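Local coordinates for protein Phikz039 (Pseudomonas phage phikz, PDB 3ZBQ) that is a tubulin-like phage protein, also called PhuZ, that holds guanosine-5'-diphosphate in a pocket of its N-terminal part, at residues 7-12 with 21-26; 209-212 with 216-219; 315-318 with 324-327. All coordinates share one frame; numbering follows the deposited sequence.

Contact 1: residues 7-12 with 21-26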
loop_
_atom_site.group_PDB
_atom_site.type_symbol
_atom_site.label_atom_id
_atom_site.label_comp_id
_atom_site.label_asym_id
_atom_site.label_seq_id
_atom_site.Cartn_x
_atom_site.Cartn_y
_atom_site.Cartn_z
ATOM N N THR A 7 16.133 -0.438 -5.918
ATOM C CA THR A 7 14.784 -0.484 -5.379
ATOM C C THR A 7 14.852 -0.640 -3.864
ATOM O O THR A 7 15.446 -1.602 -3.370
ATOM C CB THR A 7 13.992 -1.679 -5.949
ATOM O OG1 THR A 7 13.928 -1.589 -7.382
ATOM C CG2 THR A 7 12.586 -1.705 -5.374
ATOM N N ARG A 8 14.275 0.316 -3.136
ATOM C CA ARG A 8 14.103 0.180 -1.689
ATOM C C ARG A 8 12.674 -0.261 -1.421
ATOM O O ARG A 8 11.719 0.336 -1.934
ATOM C CB ARG A 8 14.370 1.514 -0.966
ATOM C CG ARG A 8 14.297 1.449 0.580
ATOM C CD ARG A 8 15.559 0.832 1.190
ATOM N NE ARG A 8 16.731 1.686 0.995
ATOM C CZ ARG A 8 17.988 1.286 1.167
ATOM N NH1 ARG A 8 18.242 0.043 1.536
ATOM N NH2 ARG A 8 18.995 2.130 0.955
ATOM N N ILE A 9 12.510 -1.300 -0.615
ATOM C CA ILE A 9 11.171 -1.710 -0.235
ATOM C C ILE A 9 10.967 -1.421 1.246
ATOM O O ILE A 9 11.794 -1.809 2.072
ATOM C CB ILE A 9 10.934 -3.197 -0.520
ATOM C CG1 ILE A 9 11.330 -3.527 -1.974
ATOM C CG2 ILE A 9 9.488 -3.546 -0.238
ATOM C CD1 ILE A 9 11.057 -4.991 -2.389
ATOM N N TYR A 10 9.888 -0.709 1.560
ATOM C CA TYR A 10 9.544 -0.363 2.941
ATOM C C TYR A 10 8.347 -1.193 3.380
ATOM O O TYR A 10 7.224 -0.983 2.889
ATOM C CB TYR A 10 9.179 1.127 3.048
ATOM C CG TYR A 10 10.272 2.099 2.635
ATOM C CD1 TYR A 10 10.461 2.438 1.302
ATOM C CD2 TYR A 10 11.082 2.705 3.587
ATOM C CE1 TYR A 10 11.449 3.344 0.924
ATOM C CE2 TYR A 10 12.071 3.605 3.220
ATOM C CZ TYR A 10 12.247 3.919 1.889
ATOM O OH TYR A 10 13.237 4.809 1.531
ATOM N N PHE A 11 8.575 -2.117 4.316
ATOM C CA PHE A 11 7.513 -2.961 4.848
ATOM C C PHE A 11 7.028 -2.334 6.155
ATOM O O PHE A 11 7.801 -2.208 7.101
ATOM C CB PHE A 11 8.035 -4.379 5.120
ATOM C CG PHE A 11 8.339 -5.172 3.870
ATOM C CD1 PHE A 11 7.311 -5.583 3.023
ATOM C CD2 PHE A 11 9.650 -5.510 3.545
ATOM C CE1 PHE A 11 7.588 -6.313 1.869
ATOM C CE2 PHE A 11 9.936 -6.238 2.393
ATOM C CZ PHE A 11 8.912 -6.639 1.555
ATOM N N CYS A 12 5.758 -1.933 6.197
ATOM C CA CYS A 12 5.236 -1.141 7.306
ATOM C C CYS A 12 4.063 -1.810 8.008
ATOM O O CYS A 12 3.120 -2.289 7.361
ATOM C CB CYS A 12 4.802 0.254 6.831
ATOM S SG CYS A 12 6.023 1.125 5.833
ATOM N N GLU A 21 8.430 -11.036 5.488
ATOM C CA GLU A 21 8.986 -12.305 5.916
ATOM C C GLU A 21 8.822 -13.349 4.823
ATOM O O GLU A 21 9.727 -14.142 4.585
ATOM C CB GLU A 21 8.324 -12.782 7.213
ATOM C CG GLU A 21 8.879 -14.109 7.712
ATOM C CD GLU A 21 8.158 -14.637 8.944
ATOM O OE1 GLU A 21 7.127 -14.053 9.345
ATOM O OE2 GLU A 21 8.633 -15.646 9.510
ATOM N N LEU A 22 7.672 -13.339 4.151
ATOM C CA LEU A 22 7.429 -14.261 3.041
ATOM C C LEU A 22 8.295 -13.920 1.822
ATOM O O LEU A 22 8.636 -14.797 1.038
ATOM C CB LEU A 22 5.950 -14.263 2.632
ATOM C CG LEU A 22 4.957 -14.760 3.685
ATOM C CD1 LEU A 22 3.516 -14.657 3.193
ATOM C CD2 LEU A 22 5.283 -16.196 4.074
ATOM N N PHE A 23 8.649 -12.646 1.681
ATOM C CA PHE A 23 9.354 -12.161 0.492
ATOM C C PHE A 23 10.866 -12.250 0.673
ATOM O O PHE A 23 11.635 -11.957 -0.248
ATOM C CB PHE A 23 8.950 -10.712 0.210
ATOM C CG PHE A 23 9.441 -10.186 -1.114
ATOM C CD1 PHE A 23 8.971 -10.724 -2.305
ATOM C CD2 PHE A 23 10.362 -9.148 -1.166
ATOM C CE1 PHE A 23 9.407 -10.234 -3.531
ATOM C CE2 PHE A 23 10.809 -8.656 -2.390
ATOM C CZ PHE A 23 10.330 -9.201 -3.568
ATOM N N HIS A 24 11.295 -12.661 1.860
ATOM C CA HIS A 24 12.716 -12.620 2.188
ATOM C C HIS A 24 13.590 -13.437 1.235
ATOM O O HIS A 24 13.307 -14.603 0.953
ATOM C CB HIS A 24 12.970 -13.080 3.615
ATOM C CG HIS A 24 14.424 -13.149 3.954
ATOM N ND1 HIS A 24 15.173 -12.028 4.243
ATOM C CD2 HIS A 24 15.278 -14.199 4.001
ATOM C CE1 HIS A 24 16.424 -12.389 4.478
ATOM N NE2 HIS A 24 16.513 -13.699 4.337
ATOM N N GLY A 25 14.661 -12.820 0.752
ATOM C CA GLY A 25 15.558 -13.489 -0.173
ATOM C C GLY A 25 15.291 -13.107 -1.616
ATOM O O GLY A 25 16.112 -13.367 -2.492
ATOM N N TYR A 26 14.140 -12.488 -1.866
ATOM C CA TYR A 26 13.804 -12.042 -3.216
ATOM C C TYR A 26 14.395 -10.673 -3.509
ATOM O O TYR A 26 14.448 -10.239 -4.663
ATOM C CB TYR A 26 12.291 -12.014 -3.406
ATOM C CG TYR A 26 11.693 -13.369 -3.670
ATOM C CD1 TYR A 26 11.532 -14.295 -2.644
ATOM C CD2 TYR A 26 11.302 -13.732 -4.953
ATOM C CE1 TYR A 26 10.993 -15.541 -2.889
ATOM C CE2 TYR A 26 10.760 -14.973 -5.208
ATOM C CZ TYR A 26 10.608 -15.873 -4.171
ATOM O OH TYR A 26 10.069 -17.112 -4.416
#

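Contact 2: residues 209-212 with 216-219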
loop_
_atom_site.group_PDB
_atom_site.type_symbol
_atom_site.label_atom_id
_atom_site.label_comp_id
_atom_site.label_asym_id
_atom_site.label_seq_id
_atom_site.Cartn_x
_atom_site.Cartn_y
_atom_site.Cartn_z
ATOM N N ALA A 209 5.891 6.447 -14.060
ATOM C CA ALA A 209 5.262 6.658 -12.758
ATOM C C ALA A 209 4.789 8.106 -12.605
ATOM O O ALA A 209 3.731 8.369 -12.033
ATOM C CB ALA A 209 6.236 6.293 -11.650
ATOM N N HIS A 210 5.580 9.046 -13.116
ATOM C CA HIS A 210 5.270 10.476 -13.002
ATOM C C HIS A 210 4.672 11.023 -14.302
ATOM O O HIS A 210 5.124 12.041 -14.834
ATOM C CB HIS A 210 6.531 11.270 -12.616
ATOM C CG HIS A 210 7.054 10.930 -11.258
ATOM N ND1 HIS A 210 8.313 11.303 -10.828
ATOM C CD2 HIS A 210 6.500 10.238 -10.235
ATOM C CE1 HIS A 210 8.499 10.868 -9.597
ATOM N NE2 HIS A 210 7.414 10.216 -9.211
ATOM N N PHE A 211 3.659 10.331 -14.808
ATOM C CA PHE A 211 3.023 10.663 -16.084
ATOM C C PHE A 211 2.338 12.033 -16.058
ATOM O O PHE A 211 2.015 12.595 -17.101
ATOM C CB PHE A 211 1.980 9.593 -16.401
ATOM C CG PHE A 211 1.026 9.362 -15.264
ATOM C CD1 PHE A 211 -0.102 10.166 -15.115
ATOM C CD2 PHE A 211 1.291 8.397 -14.308
ATOM C CE1 PHE A 211 -0.971 9.980 -14.034
ATOM C CE2 PHE A 211 0.434 8.212 -13.234
ATOM C CZ PHE A 211 -0.700 9.004 -13.107
ATOM N N HIS A 212 2.097 12.557 -14.860
ATOM C CA HIS A 212 1.410 13.835 -14.711
ATOM C C HIS A 212 2.276 14.983 -15.230
ATOM O O HIS A 212 1.776 16.084 -15.475
ATOM C CB HIS A 212 1.045 14.064 -13.242
ATOM C CG HIS A 212 2.237 14.244 -12.357
ATOM N ND1 HIS A 212 3.139 13.230 -12.107
ATOM C CD2 HIS A 212 2.684 15.323 -11.675
ATOM C CE1 HIS A 212 4.088 13.676 -11.302
ATOM N NE2 HIS A 212 3.835 14.944 -11.029
ATOM N N ASP A 216 -2.366 16.272 -19.210
ATOM C CA ASP A 216 -3.364 17.030 -18.484
ATOM C C ASP A 216 -4.310 16.057 -17.792
ATOM O O ASP A 216 -5.433 15.835 -18.249
ATOM C CB ASP A 216 -4.138 17.930 -19.450
ATOM C CG ASP A 216 -5.113 18.848 -18.738
ATOM O OD1 ASP A 216 -4.995 19.006 -17.501
ATOM O OD2 ASP A 216 -5.994 19.417 -19.418
ATOM N N VAL A 217 -3.833 15.453 -16.709
ATOM C CA VAL A 217 -4.639 14.535 -15.916
ATOM C C VAL A 217 -4.700 15.042 -14.487
ATOM O O VAL A 217 -3.784 15.733 -14.031
ATOM C CB VAL A 217 -4.058 13.098 -15.931
ATOM C CG1 VAL A 217 -4.262 12.459 -17.285
ATOM C CG2 VAL A 217 -2.582 13.110 -15.551
ATOM N N PRO A 218 -5.783 14.704 -13.765
ATOM C CA PRO A 218 -5.878 15.146 -12.372
ATOM C C PRO A 218 -4.756 14.526 -11.554
ATOM O O PRO A 218 -4.445 13.347 -11.749
ATOM C CB PRO A 218 -7.214 14.558 -11.903
ATOM C CG PRO A 218 -7.981 14.245 -13.152
ATOM C CD PRO A 218 -6.951 13.911 -14.189
ATOM N N VAL A 219 -4.154 15.300 -10.659
ATOM C CA VAL A 219 -3.177 14.741 -9.735
ATOM C C VAL A 219 -3.949 14.104 -8.584
ATOM O O VAL A 219 -4.449 14.790 -7.690
ATOM C CB VAL A 219 -2.182 15.798 -9.234
ATOM C CG1 VAL A 219 -1.270 15.208 -8.160
ATOM C CG2 VAL A 219 -1.339 16.312 -10.409
#

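Contact 3: residues 315-318 with 324-327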
loop_
_atom_site.group_PDB
_atom_site.type_symbol
_atom_site.label_atom_id
_atom_site.label_comp_id
_atom_site.label_asym_id
_atom_site.label_seq_id
_atom_site.Cartn_x
_atom_site.Cartn_y
_atom_site.Cartn_z
ATOM N N VAL A 315 -32.749 5.958 39.457
ATOM C CA VAL A 315 -32.477 7.343 39.847
ATOM C C VAL A 315 -32.320 7.437 41.366
ATOM O O VAL A 315 -31.638 8.319 41.882
ATOM C CB VAL A 315 -33.563 8.310 39.306
ATOM C CG1 VAL A 315 -33.362 9.716 39.839
ATOM C CG2 VAL A 315 -33.536 8.334 37.782
ATOM N N ASP A 316 -32.923 6.491 42.073
ATOM C CA ASP A 316 -32.828 6.429 43.530
ATOM C C ASP A 316 -31.549 5.740 44.024
ATOM O O ASP A 316 -31.357 5.566 45.233
ATOM C CB ASP A 316 -34.052 5.713 44.111
ATOM C CG ASP A 316 -34.252 4.333 43.516
ATOM O OD1 ASP A 316 -33.574 3.382 43.967
ATOM O OD2 ASP A 316 -35.087 4.196 42.593
ATOM N N ASP A 317 -30.675 5.342 43.104
ATOM C CA ASP A 317 -29.443 4.664 43.506
ATOM C C ASP A 317 -28.359 5.642 43.941
ATOM O O ASP A 317 -28.342 6.796 43.516
ATOM C CB ASP A 317 -28.929 3.743 42.389
ATOM C CG ASP A 317 -29.714 2.446 42.305
ATOM O OD1 ASP A 317 -30.243 2.013 43.350
ATOM O OD2 ASP A 317 -29.817 1.864 41.207
ATOM N N GLN A 318 -27.461 5.165 44.797
ATOM C CA GLN A 318 -26.311 5.942 45.243
ATOM C C GLN A 318 -25.028 5.175 44.967
ATOM O O GLN A 318 -24.996 3.952 45.128
ATOM C CB GLN A 318 -26.398 6.191 46.748
ATOM C CG GLN A 318 -27.440 7.201 47.170
ATOM C CD GLN A 318 -27.031 7.943 48.432
ATOM O OE1 GLN A 318 -27.009 7.374 49.524
ATOM N NE2 GLN A 318 -26.685 9.217 48.282
ATOM N N LEU A 324 -19.078 1.732 43.956
ATOM C CA LEU A 324 -19.851 0.710 44.658
ATOM C C LEU A 324 -21.281 1.189 44.873
ATOM O O LEU A 324 -21.511 2.331 45.278
ATOM C CB LEU A 324 -19.228 0.336 46.010
ATOM C CG LEU A 324 -17.824 -0.269 46.017
ATOM C CD1 LEU A 324 -17.472 -0.731 47.431
ATOM C CD2 LEU A 324 -17.708 -1.423 45.039
ATOM N N VAL A 325 -22.237 0.305 44.600
ATOM C CA VAL A 325 -23.655 0.603 44.791
ATOM C C VAL A 325 -24.272 -0.490 45.656
ATOM O O VAL A 325 -24.030 -1.678 45.434
ATOM C CB VAL A 325 -24.394 0.660 43.442
ATOM C CG1 VAL A 325 -25.888 0.948 43.643
ATOM C CG2 VAL A 325 -23.758 1.704 42.533
ATOM N N PHE A 326 -25.066 -0.097 46.646
ATOM C CA PHE A 326 -25.748 -1.078 47.478
ATOM C C PHE A 326 -27.257 -1.059 47.222
ATOM O O PHE A 326 -27.872 0.007 47.126
ATOM C CB PHE A 326 -25.388 -0.856 48.955
ATOM C CG PHE A 326 -23.906 -0.738 49.185
ATOM C CD1 PHE A 326 -23.117 -1.872 49.305
ATOM C CD2 PHE A 326 -23.298 0.507 49.229
ATOM C CE1 PHE A 326 -21.749 -1.768 49.482
ATOM C CE2 PHE A 326 -21.932 0.625 49.411
ATOM C CZ PHE A 326 -21.157 -0.515 49.534
ATOM N N ASP A 327 -27.837 -2.244 47.055
ATOM C CA ASP A 327 -29.262 -2.366 46.772
ATOM C C ASP A 327 -30.041 -2.180 48.063
ATOM O O ASP A 327 -29.676 -2.760 49.091
ATOM C CB ASP A 327 -29.572 -3.739 46.163
ATOM C CG ASP A 327 -30.910 -3.773 45.432
ATOM O OD1 ASP A 327 -31.282 -2.756 44.805
ATOM O OD2 ASP A 327 -31.588 -4.824 45.477
HETATM O O HOH W 1 -28.226 2.581 46.102
HETATM O O HOH W 2 -25.641 2.535 47.393
HETATM O O HOH W 3 -23.110 3.332 47.675
#

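Contact 1: residues 7-12 with 21-26
F23 meets I9 and F11 through its CD2 and CE2 atoms, and all three residues are buried. The contact is purely apolar: no hydrogen bond crosses between the segments. I9 reaches in with the end of its long branch, CD1, which lies 3.7 Å from CE2 of F23. CZ of F11 is 4.0 Å from CD2 of F23, and CD2 sits at the edge of the F11 ring, near its plane. Both side chains cross F23 at about a right angle. F23 has CG anti to its backbone N (chi1 -171°), which lets CD2 and CE2 meet them.

Here strand 7-12 packs against F23 in the region of helix 13-23, within a beta-alpha-beta unit completed by strand 30-34. The unit belongs to the nucleotide-binding part of this tubulin-like fold; the F11 side chain is about 10 Å from the bound GDP.

Within each segment a neighbour lies over a ring face, offset toward its rim: CG2 of I9 on F11, and CB of Y26, 3.3 Å above the plane, on F23. A type II beta turn, F23 to Y26, brings Y26 there. Its bond runs from Y26 N to F23 O (3.0 Å), and G25 takes the positive phi. L186 of helix 175-192 also touches F23.

Contact 2: residues 209-212 with 216-219
H212 and V217 bring the two backbones nearest, with their CA atoms 6.2 Å apart; H212 lies in a short 3-10 segment after helix 202-209, and the chain turns before V217, with three residues between the segments. No hydrogen bond joins the segments; the touching is apolar, mostly between side chains.

V217 is at its centre. Its CB points toward the other segment, and one methyl group, CG2, does the touching. CG2 is 3.8 Å from CE1 of F211 and 3.9 Å from CD1 of the same ring. It therefore comes to the ring edge, near the ring plane, and not over a face. The two side chains cross at about a right angle. The same methyl group also lies beside H212, 4.1 Å from its CA. CG2 of V217 is wedged between its own backbone N and C. F211 CG occupies the same kind of site on its own residue (chi1 52°). That torsion swings the ring across to V217.

The second touch is looser. CD2 of the H212 imidazole is 4.3 Å from CG2 of V219, which approaches the ring obliquely. V217 and V219 thus meet neighbouring residues, one mainly F211 and the other H212.

The loop belongs to the C-terminal domain of the phage tubulin-like family and leads from helix 202-209 to strand 222-227. H210 is the first residue to leave the helix, and its NE2 makes a weak hydrogen bond to E125 O. H212 touches P161, and V217 touches L259 in another loop. The side chain of F211, which is buried, also touches I240 and S241 of strand 239-246.

Contact 3: residues 315-318 with 324-327
V325 faces Q318 through its whole branched end, but it meets the backbone carbonyl and not the glutamine side chain. Q318 O is 3.5 Å from CG1 of V325, and CG2 and CB are almost as near. The valine has CG1 anti to its backbone N (chi1 179°). This also places CG1 4.3 Å from CB of D317, which in turn faces V325. The Q318 amide ends well clear of the other segment.

D317-Q318 and 324-326 are extended, and they meet at an angle. Waters bridge them in place of direct bonds. One water accepts from Q318 N and probably donates to F326 O, at 3.0 and 2.8 Å. A second accepts from F326 N and lies 2.7 Å from Q318 O. A third water lies within bonding distance of Q318 O and L324 O.

The contact lies in the C-terminal tail beyond helix 284-304, far from the globular body. Residues of both segments touch a crystal neighbour, consistent with a tail shaped by contacts between molecules.

Acidic groups gather nearby. D317 OD1 takes a weak bond, 3.5 Å, from the first water, while OD2 accepts from D314 N. D317 OD1 and D327 OD1 stand 5.1 Å apart; their like charges may disfavour closer approach.

The contacts follow one another along the chain, each closing before the next opens. Contacts 1 and 2 belong to the globular body, with centres 27 Å and nearest atoms about 12 Å apart. They lie by different parts of one mixed sheet. Contact 1 involves strand 7-12 in the part of the chain that holds the GDP. Contact 2 lies in the loop leading to strand 222-227 and packs on strand 239-246. Contact 3, on the opposite side of the chain's centre from contact 2, shares neither helix nor strand with them. Its centre is 59 and 65 Å from those of contacts 1 and 2. Two belong to the compact tubulin-like body, the third to an extended tail.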